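Side-chain contact in cyclohexadienyl dehydratase (Synthetic construct, PDB 5JOS), which probably catalyses the dehydration, with decarboxylation, of prephenate and of arogenate on the route to phenylalanine, using a periplasmic binding protein scaffold: residues E65-T70 against D81-A86. Numbering follows the deposited sequence.
Sequences EFVPTT and DKFDIA
A beta-alpha-beta crossover that skips one strand brings V67, near the end of strand 63-68, and T69, just beyond it, against F83, which lies between helix 74-79 and strand 85-86. Strand 24-29 lies between strands 63-68 and 85-86 in the sheet and takes the backbone hydrogen bonds of V67 and T69. The ring of F83 meets V67 with its edge: CG1 of V67 lies near the ring plane, 3.9 Å from CD2 of F83. With CG1 anti to the backbone N (chi1 176°), the same methyl also reaches the backbone of the loop, 3.6 Å from O of K82. Further along the ring, CE2 of F83 comes within 3.8 Å of CB of T69, the two side chains crossing at about a right angle. The hydroxyl OG1 of T69 passes the ring at 3.9 Å from CE2 of F83, but its hydrogen bond goes to D77, on the helix whose L78 also packs on F83. F83 holds its CG between backbone N and carbonyl carbon (chi1 41°), a rotamer that carries the ring across to both partners. A serine in its place would probably open a gap beneath the helix and deprive V67 and T69 of their shared apolar neighbour. The crossover past the central strand, giving the parallel order 2-1-3, is typical of a periplasmic binding protein lobe.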
loop_
_atom_site.group_PDB
_atom_site.type_symbol
_atom_site.label_atom_id
_atom_site.label_comp_id
_atom_site.label_asym_id
_atom_site.label_seq_id
_atom_site.Cartn_x
_atom_site.Cartn_y
_atom_site.Cartn_z
ATOM N N GLU A 65 -21.271 -2.634 2.760
ATOM C CA GLU A 65 -21.671 -1.552 3.663
ATOM C C GLU A 65 -20.401 -1.028 4.331
ATOM O O GLU A 65 -19.676 -1.787 4.973
ATOM C CB GLU A 65 -22.595 -2.084 4.738
ATOM C CG GLU A 65 -22.964 -1.064 5.784
ATOM C CD GLU A 65 -23.686 -1.675 6.976
ATOM O OE1 GLU A 65 -24.333 -2.743 6.877
ATOM O OE2 GLU A 65 -23.619 -1.049 8.036
ATOM N N PHE A 66 -20.109 0.238 4.127
ATOM C CA PHE A 66 -18.962 0.863 4.725
ATOM C C PHE A 66 -19.227 1.281 6.173
ATOM O O PHE A 66 -20.152 1.993 6.449
ATOM C CB PHE A 66 -18.554 2.041 3.865
ATOM C CG PHE A 66 -17.928 1.609 2.584
ATOM C CD1 PHE A 66 -16.721 0.921 2.589
ATOM C CD2 PHE A 66 -18.588 1.772 1.382
ATOM C CE1 PHE A 66 -16.179 0.444 1.414
ATOM C CE2 PHE A 66 -18.018 1.343 0.181
ATOM C CZ PHE A 66 -16.822 0.664 0.209
ATOM N N VAL A 67 -18.413 0.831 7.111
ATOM C CA VAL A 67 -18.641 1.189 8.518
ATOM C C VAL A 67 -17.511 2.128 8.924
ATOM O O VAL A 67 -16.374 1.699 8.903
ATOM C CB VAL A 67 -18.696 -0.067 9.337
ATOM C CG1 VAL A 67 -18.839 0.239 10.862
ATOM C CG2 VAL A 67 -19.876 -0.911 8.885
ATOM N N PRO A 68 -17.818 3.427 9.229
ATOM C CA PRO A 68 -16.828 4.395 9.665
ATOM C C PRO A 68 -16.063 3.829 10.885
ATOM O O PRO A 68 -16.669 3.250 11.766
ATOM C CB PRO A 68 -17.639 5.613 10.087
ATOM C CG PRO A 68 -19.029 5.436 9.511
ATOM C CD PRO A 68 -19.182 3.991 9.138
ATOM N N THR A 69 -14.739 3.895 10.861
ATOM C CA THR A 69 -13.943 3.650 12.038
ATOM C C THR A 69 -12.822 4.719 12.004
ATOM O O THR A 69 -12.732 5.517 11.037
ATOM C CB THR A 69 -13.437 2.180 12.067
ATOM O OG1 THR A 69 -12.826 1.842 13.323
ATOM C CG2 THR A 69 -12.452 1.962 11.045
ATOM N N THR A 70 -11.991 4.733 13.034
ATOM C CA THR A 70 -10.912 5.713 13.148
ATOM C C THR A 70 -9.655 4.964 13.579
ATOM O O THR A 70 -9.728 3.833 14.120
ATOM C CB THR A 70 -11.194 6.750 14.255
ATOM O OG1 THR A 70 -11.078 6.089 15.504
ATOM C CG2 THR A 70 -12.635 7.387 14.165
ATOM N N ASP A 81 -16.637 -6.718 16.644
ATOM C CA ASP A 81 -17.467 -7.180 15.541
ATOM C C ASP A 81 -18.373 -6.030 14.915
ATOM O O ASP A 81 -19.538 -6.266 14.509
ATOM C CB ASP A 81 -18.287 -8.407 16.049
ATOM C CG ASP A 81 -19.011 -9.124 14.954
ATOM O OD1 ASP A 81 -18.572 -9.131 13.764
ATOM O OD2 ASP A 81 -20.076 -9.638 15.283
ATOM N N LYS A 82 -17.836 -4.813 14.841
ATOM C CA LYS A 82 -18.455 -3.678 14.123
ATOM C C LYS A 82 -18.463 -3.861 12.620
ATOM O O LYS A 82 -19.174 -3.190 11.924
ATOM C CB LYS A 82 -17.699 -2.378 14.433
ATOM C CG LYS A 82 -18.276 -1.489 15.512
ATOM C CD LYS A 82 -18.489 -2.297 16.764
ATOM C CE LYS A 82 -19.681 -1.798 17.580
ATOM N NZ LYS A 82 -19.453 -0.420 18.086
ATOM N N PHE A 83 -17.566 -4.668 12.080
ATOM C CA PHE A 83 -17.470 -4.865 10.643
ATOM C C PHE A 83 -16.752 -6.163 10.406
ATOM O O PHE A 83 -16.191 -6.703 11.335
ATOM C CB PHE A 83 -16.788 -3.690 9.918
ATOM C CG PHE A 83 -15.573 -3.131 10.647
ATOM C CD1 PHE A 83 -14.391 -3.813 10.638
ATOM C CD2 PHE A 83 -15.674 -1.963 11.368
ATOM C CE1 PHE A 83 -13.269 -3.292 11.288
ATOM C CE2 PHE A 83 -14.577 -1.416 12.000
ATOM C CZ PHE A 83 -13.379 -2.094 11.975
ATOM N N ASP A 84 -16.764 -6.669 9.187
ATOM C CA ASP A 84 -16.228 -8.008 8.919
ATOM C C ASP A 84 -14.770 -7.953 8.519
ATOM O O ASP A 84 -14.025 -8.926 8.656
ATOM C CB ASP A 84 -17.009 -8.607 7.756
ATOM C CG ASP A 84 -18.513 -8.766 8.072
ATOM O OD1 ASP A 84 -18.799 -9.405 9.077
ATOM O OD2 ASP A 84 -19.367 -8.185 7.385
ATOM N N ILE A 85 -14.344 -6.801 7.986
ATOM C CA ILE A 85 -13.019 -6.686 7.466
ATOM C C ILE A 85 -12.714 -5.189 7.402
ATOM O O ILE A 85 -13.608 -4.322 7.087
ATOM C CB ILE A 85 -12.934 -7.329 6.108
ATOM C CG1 ILE A 85 -11.528 -7.270 5.512
ATOM C CG2 ILE A 85 -13.867 -6.637 5.120
ATOM C CD1 ILE A 85 -11.359 -8.228 4.297
ATOM N N ALA A 86 -11.454 -4.871 7.698
ATOM C CA ALA A 86 -10.960 -3.508 7.552
ATOM C C ALA A 86 -10.179 -3.336 6.260
ATOM O O ALA A 86 -9.201 -4.046 6.060
ATOM C CB ALA A 86 -10.144 -3.145 8.734
#